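Local coordinates for gram-negative insecticidal protein (Chromobacterium piscinae, PDB 6FBM) that is an insecticidal toxin that probably acts by forming pores in membranes, joining a MACPF domain to a probable beta-tripod region, at residues D376-G381 and Q517-M522; G419-L424 and N430-P435; V438-S443 and A506-S511; Q449-R454 and C482-P487. All blocks are in the same frame, centred on the assembly; numbering follows the deposited sequence.

Contact 1: residues D376-G381 and Q517-M522; sequences DLFDLG and QEMKSM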
loop_
_atom_site.group_PDB
_atom_site.type_symbol
_atom_site.label_atom_id
_atom_site.label_comp_id
_atom_site.label_asym_id
_atom_site.label_seq_id
_atom_site.Cartn_x
_atom_site.Cartn_y
_atom_site.Cartn_z
ATOM N N ASP A 376 -44.753 -32.723 21.495
ATOM C CA ASP A 376 -44.335 -31.421 21.022
ATOM C C ASP A 376 -43.344 -31.618 19.867
ATOM O O ASP A 376 -42.139 -31.597 20.062
ATOM C CB ASP A 376 -43.721 -30.635 22.193
ATOM C CG ASP A 376 -43.597 -29.136 21.906
ATOM O OD1 ASP A 376 -43.710 -28.725 20.723
ATOM O OD2 ASP A 376 -43.407 -28.373 22.881
ATOM N N LEU A 377 -43.877 -31.823 18.667
ATOM C CA LEU A 377 -43.067 -32.291 17.506
ATOM C C LEU A 377 -41.925 -31.332 17.134
ATOM O O LEU A 377 -40.772 -31.754 16.984
ATOM C CB LEU A 377 -43.947 -32.474 16.269
ATOM C CG LEU A 377 -43.274 -33.055 15.017
ATOM C CD1 LEU A 377 -42.329 -34.235 15.293
ATOM C CD2 LEU A 377 -44.365 -33.479 14.014
ATOM N N PHE A 378 -42.276 -30.049 17.026
ATOM C CA PHE A 378 -41.347 -28.998 16.625
ATOM C C PHE A 378 -40.632 -28.326 17.805
ATOM O O PHE A 378 -39.947 -27.330 17.611
ATOM C CB PHE A 378 -42.121 -27.962 15.810
ATOM C CG PHE A 378 -42.957 -28.575 14.726
ATOM C CD1 PHE A 378 -42.353 -29.178 13.642
ATOM C CD2 PHE A 378 -44.319 -28.594 14.822
ATOM C CE1 PHE A 378 -43.097 -29.795 12.657
ATOM C CE2 PHE A 378 -45.096 -29.207 13.847
ATOM C CZ PHE A 378 -44.482 -29.798 12.743
ATOM N N ASP A 379 -40.800 -28.879 19.017
ATOM C CA ASP A 379 -40.075 -28.461 20.208
ATOM C C ASP A 379 -40.304 -26.980 20.443
ATOM O O ASP A 379 -39.367 -26.194 20.606
ATOM C CB ASP A 379 -38.571 -28.792 20.063
ATOM C CG ASP A 379 -37.760 -28.510 21.306
ATOM O OD1 ASP A 379 -38.303 -28.598 22.434
ATOM O OD2 ASP A 379 -36.565 -28.180 21.139
ATOM N N LEU A 380 -41.571 -26.586 20.393
ATOM C CA LEU A 380 -41.978 -25.205 20.572
ATOM C C LEU A 380 -42.244 -24.809 22.009
ATOM O O LEU A 380 -42.513 -23.652 22.255
ATOM C CB LEU A 380 -43.258 -24.961 19.784
ATOM C CG LEU A 380 -43.214 -25.255 18.305
ATOM C CD1 LEU A 380 -44.566 -25.101 17.679
ATOM C CD2 LEU A 380 -42.206 -24.352 17.643
ATOM N N GLY A 381 -42.195 -25.758 22.940
ATOM C CA GLY A 381 -42.618 -25.543 24.328
ATOM C C GLY A 381 -44.111 -25.383 24.526
ATOM O O GLY A 381 -44.536 -24.752 25.502
ATOM N N GLN A 517 -50.366 -39.800 10.704
ATOM C CA GLN A 517 -50.668 -39.687 9.274
ATOM C C GLN A 517 -51.068 -38.261 8.825
ATOM O O GLN A 517 -50.525 -37.765 7.825
ATOM C CB GLN A 517 -51.723 -40.732 8.824
ATOM C CG GLN A 517 -51.952 -40.837 7.304
ATOM C CD GLN A 517 -50.659 -40.974 6.481
ATOM O OE1 GLN A 517 -49.818 -41.854 6.762
ATOM N NE2 GLN A 517 -50.507 -40.126 5.440
ATOM N N GLU A 518 -51.983 -37.608 9.546
ATOM C CA GLU A 518 -52.375 -36.212 9.230
ATOM C C GLU A 518 -51.158 -35.247 9.261
ATOM O O GLU A 518 -51.105 -34.295 8.478
ATOM C CB GLU A 518 -53.469 -35.693 10.188
ATOM C CG GLU A 518 -54.880 -36.226 9.925
ATOM C CD GLU A 518 -55.830 -36.137 11.145
ATOM O OE1 GLU A 518 -55.468 -35.591 12.222
ATOM O OE2 GLU A 518 -56.995 -36.585 11.016
ATOM N N MET A 519 -50.205 -35.511 10.161
ATOM C CA MET A 519 -48.990 -34.707 10.298
ATOM C C MET A 519 -48.074 -34.898 9.097
ATOM O O MET A 519 -47.618 -33.903 8.536
ATOM C CB MET A 519 -48.222 -35.017 11.610
ATOM C CG MET A 519 -47.123 -34.017 12.006
ATOM S SD MET A 519 -47.753 -32.367 12.469
ATOM C CE MET A 519 -48.255 -32.588 14.162
ATOM N N LYS A 520 -47.796 -36.157 8.722
ATOM C CA LYS A 520 -47.055 -36.464 7.479
ATOM C C LYS A 520 -47.628 -35.714 6.274
ATOM O O LYS A 520 -46.891 -35.050 5.531
ATOM C CB LYS A 520 -47.070 -37.971 7.152
ATOM C CG LYS A 520 -45.899 -38.802 7.659
ATOM C CD LYS A 520 -45.457 -39.889 6.636
ATOM C CE LYS A 520 -44.240 -40.669 7.100
ATOM N NZ LYS A 520 -44.499 -41.542 8.293
ATOM N N SER A 521 -48.945 -35.816 6.114
ATOM C CA SER A 521 -49.648 -35.216 4.982
ATOM C C SER A 521 -49.584 -33.676 5.009
ATOM O O SER A 521 -49.257 -33.042 3.995
ATOM C CB SER A 521 -51.101 -35.717 4.942
ATOM O OG SER A 521 -51.856 -35.046 3.947
ATOM N N MET A 522 -49.893 -33.091 6.166
ATOM C CA MET A 522 -49.800 -31.634 6.387
ATOM C C MET A 522 -48.385 -31.113 6.134
ATOM O O MET A 522 -48.219 -30.132 5.432
ATOM C CB MET A 522 -50.262 -31.294 7.816
ATOM C CG MET A 522 -50.340 -29.816 8.181
ATOM S SD MET A 522 -48.767 -29.013 8.548
ATOM C CE MET A 522 -48.022 -30.100 9.755
#
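A chi1 of -176° turns L377 CG opposite its backbone nitrogen, and M519 takes the same first torsion (-166°), directing both side chains into the gap between loop 376-381 and helix 516-524, where they meet tip to tip. L377 CD2 does most of the touching: it lies 3.5 Å from M519 CG. The methionine then bends at chi2 and chi3, curling round this methyl until M519 SD is 3.9 Å and M519 CE 4.0 Å from L377 CD2. F378 slides past the methionine in the opposite direction. Its CZ comes within 4.2 Å of M519 SD, a Met-aromatic contact made obliquely. L377 CG covers one face of the F378 ring, 4.0 Å above its centre. The loop itself makes a type I turn from D376 to D379, and L380 N donates to D376 OD1 (3.0 Å) from above the carboxylate plane. F378 also packs on L116, and K188 binds D379 O; both partners belong to the MACPF domain, placing this loop at the junction with that part of the toxin. Polar bonds therefore shape the loop internally, whereas its hold on the helix rests on dispersion and a polarisable sulfur.

Contact 2: residues G419-L424 and N430-P435; sequences GDVMML and NPPNLP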
loop_
_atom_site.group_PDB
_atom_site.type_symbol
_atom_site.label_atom_id
_atom_site.label_comp_id
_atom_site.label_asym_id
_atom_site.label_seq_id
_atom_site.Cartn_x
_atom_site.Cartn_y
_atom_site.Cartn_z
ATOM N N GLY A 419 -57.030 -32.732 31.948
ATOM C CA GLY A 419 -57.737 -33.699 32.753
ATOM C C GLY A 419 -57.162 -33.895 34.128
ATOM O O GLY A 419 -55.962 -33.763 34.325
ATOM N N ASP A 420 -58.033 -34.249 35.073
ATOM C CA ASP A 420 -57.599 -34.540 36.430
ATOM C C ASP A 420 -57.130 -35.972 36.557
ATOM O O ASP A 420 -57.305 -36.773 35.662
ATOM C CB ASP A 420 -58.715 -34.231 37.425
ATOM C CG ASP A 420 -59.036 -32.754 37.500
ATOM O OD1 ASP A 420 -58.170 -31.920 37.193
ATOM O OD2 ASP A 420 -60.170 -32.416 37.869
ATOM N N VAL A 421 -56.537 -36.249 37.703
ATOM C CA VAL A 421 -55.974 -37.541 38.036
ATOM C C VAL A 421 -56.503 -37.960 39.390
ATOM O O VAL A 421 -56.379 -37.216 40.370
ATOM C CB VAL A 421 -54.449 -37.432 38.132
ATOM C CG1 VAL A 421 -53.851 -38.736 38.612
ATOM C CG2 VAL A 421 -53.870 -37.008 36.784
ATOM N N MET A 422 -57.100 -39.137 39.447
ATOM C CA MET A 422 -57.562 -39.703 40.700
ATOM C C MET A 422 -56.445 -40.528 41.278
ATOM O O MET A 422 -55.731 -41.197 40.549
ATOM C CB MET A 422 -58.762 -40.615 40.484
ATOM C CG MET A 422 -59.967 -39.930 39.897
ATOM S SD MET A 422 -60.611 -38.585 40.870
ATOM C CE MET A 422 -61.053 -39.387 42.390
ATOM N N MET A 423 -56.336 -40.476 42.599
ATOM C CA MET A 423 -55.446 -41.317 43.376
ATOM C C MET A 423 -56.343 -42.084 44.337
ATOM O O MET A 423 -56.948 -41.486 45.228
ATOM C CB MET A 423 -54.420 -40.464 44.136
ATOM C CG MET A 423 -53.470 -39.677 43.235
ATOM S SD MET A 423 -52.400 -40.683 42.189
ATOM C CE MET A 423 -51.209 -41.318 43.369
ATOM N N LEU A 424 -56.420 -43.395 44.143
ATOM C CA LEU A 424 -57.446 -44.230 44.750
ATOM C C LEU A 424 -56.813 -45.375 45.550
ATOM O O LEU A 424 -55.948 -46.097 45.043
ATOM C CB LEU A 424 -58.367 -44.797 43.677
ATOM C CG LEU A 424 -59.067 -43.781 42.762
ATOM C CD1 LEU A 424 -59.732 -44.478 41.581
ATOM C CD2 LEU A 424 -60.097 -42.945 43.482
ATOM N N ASN A 430 -51.210 -39.279 48.714
ATOM C CA ASN A 430 -50.034 -39.217 47.861
ATOM C C ASN A 430 -50.422 -38.536 46.576
ATOM O O ASN A 430 -51.428 -38.914 45.961
ATOM C CB ASN A 430 -49.528 -40.616 47.542
ATOM C CG ASN A 430 -49.109 -41.350 48.773
ATOM O OD1 ASN A 430 -48.573 -40.738 49.717
ATOM N ND2 ASN A 430 -49.375 -42.654 48.805
ATOM N N PRO A 431 -49.644 -37.521 46.170
ATOM C CA PRO A 431 -49.966 -36.800 44.970
ATOM C C PRO A 431 -49.560 -37.621 43.753
ATOM O O PRO A 431 -48.754 -38.547 43.892
ATOM C CB PRO A 431 -49.107 -35.561 45.080
ATOM C CG PRO A 431 -47.889 -36.018 45.821
ATOM C CD PRO A 431 -48.379 -37.061 46.774
ATOM N N PRO A 432 -50.125 -37.306 42.568
ATOM C CA PRO A 432 -49.754 -37.993 41.349
ATOM C C PRO A 432 -48.248 -37.956 41.098
ATOM O O PRO A 432 -47.583 -36.952 41.391
ATOM C CB PRO A 432 -50.497 -37.218 40.271
ATOM C CG PRO A 432 -51.619 -36.573 40.958
ATOM C CD PRO A 432 -51.148 -36.280 42.333
ATOM N N ASN A 433 -47.713 -39.066 40.611
ATOM C CA ASN A 433 -46.316 -39.150 40.245
ATOM C C ASN A 433 -46.351 -39.572 38.814
ATOM O O ASN A 433 -46.421 -40.742 38.506
ATOM C CB ASN A 433 -45.608 -40.179 41.112
ATOM C CG ASN A 433 -44.197 -40.430 40.670
ATOM O OD1 ASN A 433 -43.552 -39.583 40.029
ATOM N ND2 ASN A 433 -43.715 -41.607 40.983
ATOM N N LEU A 434 -46.351 -38.582 37.938
ATOM C CA LEU A 434 -46.542 -38.793 36.520
ATOM C C LEU A 434 -45.510 -37.926 35.834
ATOM O O LEU A 434 -45.842 -36.824 35.382
ATOM C CB LEU A 434 -47.933 -38.357 36.105
ATOM C CG LEU A 434 -49.092 -39.125 36.738
ATOM C CD1 LEU A 434 -50.409 -38.410 36.425
ATOM C CD2 LEU A 434 -49.137 -40.586 36.290
ATOM N N PRO A 435 -44.263 -38.426 35.705
ATOM C CA PRO A 435 -43.208 -37.605 35.101
ATOM C C PRO A 435 -43.550 -37.075 33.713
ATOM O O PRO A 435 -43.067 -36.026 33.350
ATOM C CB PRO A 435 -41.981 -38.556 35.027
ATOM C CG PRO A 435 -42.305 -39.703 35.925
ATOM C CD PRO A 435 -43.806 -39.813 35.943
#
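V421 and M423, alternate residues on one side of strand 421-426, carry the loop 430-435, which folds back over an antiparallel sheet in the C-terminal, probably beta-tripod, part of the toxin. The strand pairs with 403-410 through backbone bonds of V421 to W407 and M423 to A405, while M422, pointing away from the loop, packs on F483 and V343 behind.

In the apolar contacts V421 spreads its two methyls over P432 and L434, CG1 lying nearest the proline and CG2 nearest the leucine. With chi1 at 174°, CG1 is turned opposite the backbone nitrogen and CG2 opposite the carbonyl carbon. V421 CG1 runs alongside the proline ring, 3.9 Å from P432 CG, the two side chains passing in opposite directions. V421 CG2 meets L434 CD1 tip to tip at 3.8 Å. M423 flanks the other end of the same proline, its CG 4.2 Å from P432 CD and its SD 3.9 Å from P432 CA. W389 touches both V421 and P432, and W407 both M423 and P432, so tryptophans of two neighbouring strands back the join.

The second kind of contact sets the methionine against loop carbonyl oxygens. M423 bends at chi2 and chi3 and folds back on itself instead of stretching across the loop. This curl brings M423 CG and M423 CE alike to 3.5 Å from N430 O, and M423 CE is also 3.7 Å from P431 O.

Contact 3: residues V438-S443 and A506-S511; sequences VCVHQS and ACVKTS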
loop_
_atom_site.group_PDB
_atom_site.type_symbol
_atom_site.label_atom_id
_atom_site.label_comp_id
_atom_site.label_asym_id
_atom_site.label_seq_id
_atom_site.Cartn_x
_atom_site.Cartn_y
_atom_site.Cartn_z
ATOM N N VAL A 438 -48.159 -33.386 31.228
ATOM C CA VAL A 438 -47.922 -32.023 30.824
ATOM C C VAL A 438 -49.210 -31.255 30.742
ATOM O O VAL A 438 -50.298 -31.830 30.574
ATOM C CB VAL A 438 -47.198 -31.931 29.453
ATOM C CG1 VAL A 438 -45.827 -32.566 29.551
ATOM C CG2 VAL A 438 -48.020 -32.581 28.339
ATOM N N CYS A 439 -49.054 -29.942 30.859
ATOM C CA CYS A 439 -50.085 -28.990 30.507
ATOM C C CYS A 439 -49.799 -28.489 29.114
ATOM O O CYS A 439 -48.690 -28.642 28.610
ATOM C CB CYS A 439 -50.078 -27.841 31.506
ATOM S SG CYS A 439 -50.393 -28.405 33.156
ATOM N N VAL A 440 -50.805 -27.870 28.520
ATOM C CA VAL A 440 -50.777 -27.452 27.141
ATOM C C VAL A 440 -50.912 -25.950 27.141
ATOM O O VAL A 440 -51.656 -25.410 27.955
ATOM C CB VAL A 440 -51.941 -28.107 26.368
ATOM C CG1 VAL A 440 -51.911 -27.698 24.883
ATOM C CG2 VAL A 440 -51.832 -29.626 26.487
ATOM N N HIS A 441 -50.181 -25.271 26.262
ATOM C CA HIS A 441 -50.222 -23.813 26.231
ATOM C C HIS A 441 -51.616 -23.329 25.813
ATOM O O HIS A 441 -52.238 -23.917 24.929
ATOM C CB HIS A 441 -49.137 -23.208 25.312
ATOM C CG HIS A 441 -48.974 -21.730 25.487
ATOM N ND1 HIS A 441 -49.484 -20.818 24.591
ATOM C CD2 HIS A 441 -48.365 -21.004 26.448
ATOM C CE1 HIS A 441 -49.216 -19.590 25.004
ATOM N NE2 HIS A 441 -48.553 -19.674 26.139
ATOM N N GLN A 442 -52.081 -22.302 26.528
ATOM C CA GLN A 442 -53.300 -21.513 26.276
ATOM C C GLN A 442 -53.700 -21.389 24.798
ATOM O O GLN A 442 -54.838 -21.654 24.419
ATOM C CB GLN A 442 -53.052 -20.115 26.892
ATOM C CG GLN A 442 -53.992 -18.961 26.534
ATOM C CD GLN A 442 -53.803 -17.771 27.487
ATOM O OE1 GLN A 442 -52.699 -17.562 28.038
ATOM N NE2 GLN A 442 -54.890 -16.992 27.704
ATOM N N SER A 443 -52.733 -20.989 23.979
ATOM C CA SER A 443 -52.913 -20.776 22.559
ATOM C C SER A 443 -53.520 -21.963 21.800
ATOM O O SER A 443 -54.240 -21.762 20.817
ATOM C CB SER A 443 -51.569 -20.405 21.935
ATOM O OG SER A 443 -50.588 -21.400 22.212
ATOM N N ALA A 506 -58.705 -26.812 30.586
ATOM C CA ALA A 506 -59.171 -26.475 29.251
ATOM C C ALA A 506 -59.317 -27.721 28.392
ATOM O O ALA A 506 -59.042 -28.843 28.847
ATOM C CB ALA A 506 -58.230 -25.484 28.608
ATOM N N CYS A 507 -59.798 -27.520 27.167
ATOM C CA CYS A 507 -59.832 -28.558 26.141
ATOM C C CYS A 507 -58.934 -28.150 24.987
ATOM O O CYS A 507 -58.797 -26.969 24.691
ATOM C CB CYS A 507 -61.248 -28.754 25.625
ATOM S SG CYS A 507 -62.431 -29.130 26.900
ATOM N N VAL A 508 -58.367 -29.146 24.316
ATOM C CA VAL A 508 -57.375 -28.915 23.290
ATOM C C VAL A 508 -58.051 -28.858 21.929
ATOM O O VAL A 508 -58.806 -29.765 21.573
ATOM C CB VAL A 508 -56.229 -29.954 23.338
ATOM C CG1 VAL A 508 -56.685 -31.405 23.081
ATOM C CG2 VAL A 508 -55.098 -29.540 22.407
ATOM N N LYS A 509 -57.764 -27.769 21.189
ATOM C CA LYS A 509 -58.332 -27.493 19.866
ATOM C C LYS A 509 -57.982 -28.542 18.807
ATOM O O LYS A 509 -56.833 -29.023 18.745
ATOM C CB LYS A 509 -57.835 -26.148 19.334
ATOM C CG LYS A 509 -58.329 -24.910 20.068
ATOM C CD LYS A 509 -57.577 -23.683 19.555
ATOM C CE LYS A 509 -58.335 -22.387 19.697
ATOM N NZ LYS A 509 -57.452 -21.301 19.190
ATOM N N THR A 510 -58.964 -28.839 17.947
ATOM C CA THR A 510 -58.760 -29.709 16.793
ATOM C C THR A 510 -57.719 -29.109 15.831
ATOM O O THR A 510 -56.917 -29.849 15.238
ATOM C CB THR A 510 -60.096 -29.982 16.054
ATOM O OG1 THR A 510 -61.010 -30.606 16.953
ATOM C CG2 THR A 510 -59.901 -30.903 14.821
ATOM N N SER A 511 -57.725 -27.775 15.696
ATOM C CA SER A 511 -56.780 -27.103 14.802
ATOM C C SER A 511 -55.305 -27.240 15.200
ATOM O O SER A 511 -54.439 -27.073 14.347
ATOM C CB SER A 511 -57.150 -25.622 14.605
ATOM O OG SER A 511 -57.282 -24.942 15.831
HETATM O O HOH W 1 -56.311 -20.310 21.851
#
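V440 lays its CG1 methyl against V508, 4.4 Å from V508 CG2, a loose apolar touch between two buried branched side chains. C445 and L383 also pack on V440 and L418 on V508, so the pair belongs to a wider apolar layer. Strand 439-441 is the middle strand of an antiparallel sheet, between 383-384 and 415-416, whereas strand 506-508 pairs antiparallel with 445-447. The valines thus join two small separate sheets of the probable beta-tripod region, side chain to side chain.

Beyond the strands the contact turns polar. K509 starts with chi1 at -68°, CG opposite the carbonyl carbon, and then runs extended, which carries its ammonium group across to the carbonyl of S443. K509 NZ stands 3.6 Å from S443 O, and a water spans the gap: its oxygen is 2.7 Å from S443 O and accepts from K509 NZ at 3.1 Å. On its own segment S443 is gripped at the hydroxyl. H441 ND1 donates to S443 OG over 2.7 Å, nearly straight at 171° and only 6° out of the imidazole plane. That bond, with Y415 edge-to-face, restrains the ring's rotation, while Q442 CB lies over one of its faces, offset toward the rim. S443 OG is also hydrogen-bonded to E118 OE2, from the MACPF domain.

Contact 4: residues Q449-R454 and C482-P487; sequences QTLQNR and CFAGVP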
loop_
_atom_site.group_PDB
_atom_site.type_symbol
_atom_site.label_atom_id
_atom_site.label_comp_id
_atom_site.label_asym_id
_atom_site.label_seq_id
_atom_site.Cartn_x
_atom_site.Cartn_y
_atom_site.Cartn_z
ATOM N N GLN A 449 -66.436 -25.316 28.028
ATOM C CA GLN A 449 -67.776 -24.790 27.777
ATOM C C GLN A 449 -68.856 -25.691 28.385
ATOM O O GLN A 449 -69.707 -25.223 29.143
ATOM C CB GLN A 449 -67.987 -24.605 26.283
ATOM C CG GLN A 449 -67.152 -23.470 25.728
ATOM C CD GLN A 449 -67.552 -23.062 24.333
ATOM O OE1 GLN A 449 -67.801 -23.903 23.456
ATOM N NE2 GLN A 449 -67.647 -21.744 24.123
ATOM N N THR A 450 -68.786 -26.981 28.071
ATOM C CA THR A 450 -69.705 -27.962 28.609
ATOM C C THR A 450 -68.995 -28.929 29.545
ATOM O O THR A 450 -67.776 -29.104 29.492
ATOM C CB THR A 450 -70.310 -28.794 27.485
ATOM O OG1 THR A 450 -69.255 -29.425 26.751
ATOM C CG2 THR A 450 -71.119 -27.906 26.550
ATOM N N LEU A 451 -69.799 -29.551 30.404
ATOM C CA LEU A 451 -69.391 -30.664 31.246
ATOM C C LEU A 451 -70.537 -31.669 31.135
ATOM O O LEU A 451 -71.644 -31.395 31.573
ATOM C CB LEU A 451 -69.174 -30.195 32.683
ATOM C CG LEU A 451 -67.894 -29.374 32.954
ATOM C CD1 LEU A 451 -67.979 -28.542 34.225
ATOM C CD2 LEU A 451 -66.670 -30.283 33.035
ATOM N N GLN A 452 -70.262 -32.811 30.499
ATOM C CA GLN A 452 -71.289 -33.812 30.141
ATOM C C GLN A 452 -70.822 -35.223 30.504
ATOM O O GLN A 452 -69.704 -35.406 30.978
ATOM C CB GLN A 452 -71.576 -33.737 28.637
ATOM C CG GLN A 452 -72.023 -32.362 28.169
ATOM C CD GLN A 452 -72.212 -32.274 26.650
ATOM O OE1 GLN A 452 -71.996 -33.235 25.909
ATOM N NE2 GLN A 452 -72.587 -31.082 26.185
ATOM N N ASN A 453 -71.698 -36.209 30.294
ATOM C CA ASN A 453 -71.352 -37.637 30.457
ATOM C C ASN A 453 -70.595 -37.935 31.726
ATOM O O ASN A 453 -69.507 -38.502 31.694
ATOM C CB ASN A 453 -70.560 -38.152 29.241
ATOM C CG ASN A 453 -71.326 -37.967 27.944
ATOM O OD1 ASN A 453 -72.536 -38.247 27.881
ATOM N ND2 ASN A 453 -70.635 -37.469 26.907
ATOM N N ARG A 454 -71.188 -37.545 32.854
ATOM C CA ARG A 454 -70.601 -37.782 34.174
ATOM C C ARG A 454 -70.012 -39.184 34.251
ATOM O O ARG A 454 -70.640 -40.154 33.827
ATOM C CB ARG A 454 -71.655 -37.625 35.261
ATOM C CG ARG A 454 -71.126 -37.663 36.694
ATOM C CD ARG A 454 -72.256 -37.481 37.677
ATOM N NE ARG A 454 -73.155 -38.633 37.645
ATOM C CZ ARG A 454 -72.923 -39.807 38.223
ATOM N NH1 ARG A 454 -71.808 -40.009 38.918
ATOM N NH2 ARG A 454 -73.822 -40.780 38.115
ATOM N N CYS A 482 -61.031 -37.365 28.863
ATOM C CA CYS A 482 -60.525 -37.106 30.189
ATOM C C CYS A 482 -61.647 -36.555 31.053
ATOM O O CYS A 482 -62.787 -36.358 30.578
ATOM C CB CYS A 482 -59.364 -36.120 30.057
ATOM S SG CYS A 482 -57.918 -36.828 29.188
ATOM N N PHE A 483 -61.330 -36.308 32.321
ATOM C CA PHE A 483 -62.325 -35.776 33.233
ATOM C C PHE A 483 -61.839 -34.577 34.020
ATOM O O PHE A 483 -60.655 -34.276 34.028
ATOM C CB PHE A 483 -62.845 -36.868 34.168
ATOM C CG PHE A 483 -61.783 -37.606 34.890
ATOM C CD1 PHE A 483 -61.206 -38.721 34.318
ATOM C CD2 PHE A 483 -61.381 -37.213 36.157
ATOM C CE1 PHE A 483 -60.221 -39.429 34.991
ATOM C CE2 PHE A 483 -60.417 -37.924 36.843
ATOM C CZ PHE A 483 -59.837 -39.026 36.265
ATOM N N ALA A 484 -62.780 -33.890 34.651
ATOM C CA ALA A 484 -62.494 -32.785 35.538
ATOM C C ALA A 484 -63.415 -32.919 36.732
ATOM O O ALA A 484 -64.604 -33.161 36.552
ATOM C CB ALA A 484 -62.769 -31.479 34.826
ATOM N N GLY A 485 -62.884 -32.784 37.936
ATOM C CA GLY A 485 -63.681 -32.746 39.147
ATOM C C GLY A 485 -64.416 -31.423 39.373
ATOM O O GLY A 485 -63.849 -30.334 39.243
ATOM N N VAL A 486 -65.688 -31.533 39.718
ATOM C CA VAL A 486 -66.490 -30.424 40.227
ATOM C C VAL A 486 -66.744 -30.736 41.696
ATOM O O VAL A 486 -67.150 -31.851 42.012
ATOM C CB VAL A 486 -67.832 -30.333 39.464
ATOM C CG1 VAL A 486 -68.639 -29.155 39.923
ATOM C CG2 VAL A 486 -67.591 -30.203 37.959
ATOM N N PRO A 487 -66.534 -29.769 42.612
ATOM C CA PRO A 487 -66.614 -30.089 44.071
ATOM C C PRO A 487 -68.052 -30.178 44.663
ATOM O O PRO A 487 -68.284 -29.802 45.808
ATOM C CB PRO A 487 -65.815 -28.950 44.709
ATOM C CG PRO A 487 -66.052 -27.806 43.805
ATOM C CD PRO A 487 -66.171 -28.350 42.393
#
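L451 and V486 meet tip to tip from the two outer strands of a three-stranded antiparallel sheet, with L451 CD1 4.1 Å from V486 CG2. The other leucine methyl turns to the alanine two residues before that valine, L451 CD2 lying 4.5 Å from A484 CB. A chi1 of -74° places L451 CG opposite its carbonyl carbon, and the fork beyond it spreads over both partners. Between A484 and V486, G485 has no side chain to add, and a CB there would point away from L451. The CA atoms of L451 and A484 are 8.4 Å apart, a little closer than in a flat sheet, consistent with some curling over this cluster.

The side of 450-452 turned from the cluster is polar and faces solvent. Q452, its CG opposite the carbonyl carbon and its chain extended beyond, is exposed, as is Q449 just before the strand, while T450 is partly so. Q449 and T450 both face G473 in a classic beta bulge, and the chain turns a corner at N453, another exposed residue. None of these four side chains comes within 8 Å of segment 482-487, which leaves L451 alone to make the contact from its strand.

Strand 468-473 runs between the outer two, and its W470 packs on both L451 and V486. Helix 495-500 closes over the same residues, with I498 against L451 and D497 against V486.

In the fold
All four contacts lie in the C-terminal part of the chain, and contact 1 closes the loop that contains the other three. Contact 4 is fully buried and purely aliphatic, between the outer strands of one sheet. Contacts 1, 2 and 3 are partly buried: a loop meets a helix through a leucine, a ring and a methionine, a loop covers a strand through a proline, a leucine and backbone carbonyls, and two sheets join through valines and a water-bridged lysine. Contacts 2 and 4 touch directly, D420 of the first bonding to F483 and G485 of the second, although their strands belong to different sheets. Contacts 1 and 3, centres 15 Å apart, lie nearer the MACPF part; contacts 2 and 4 lie farther out.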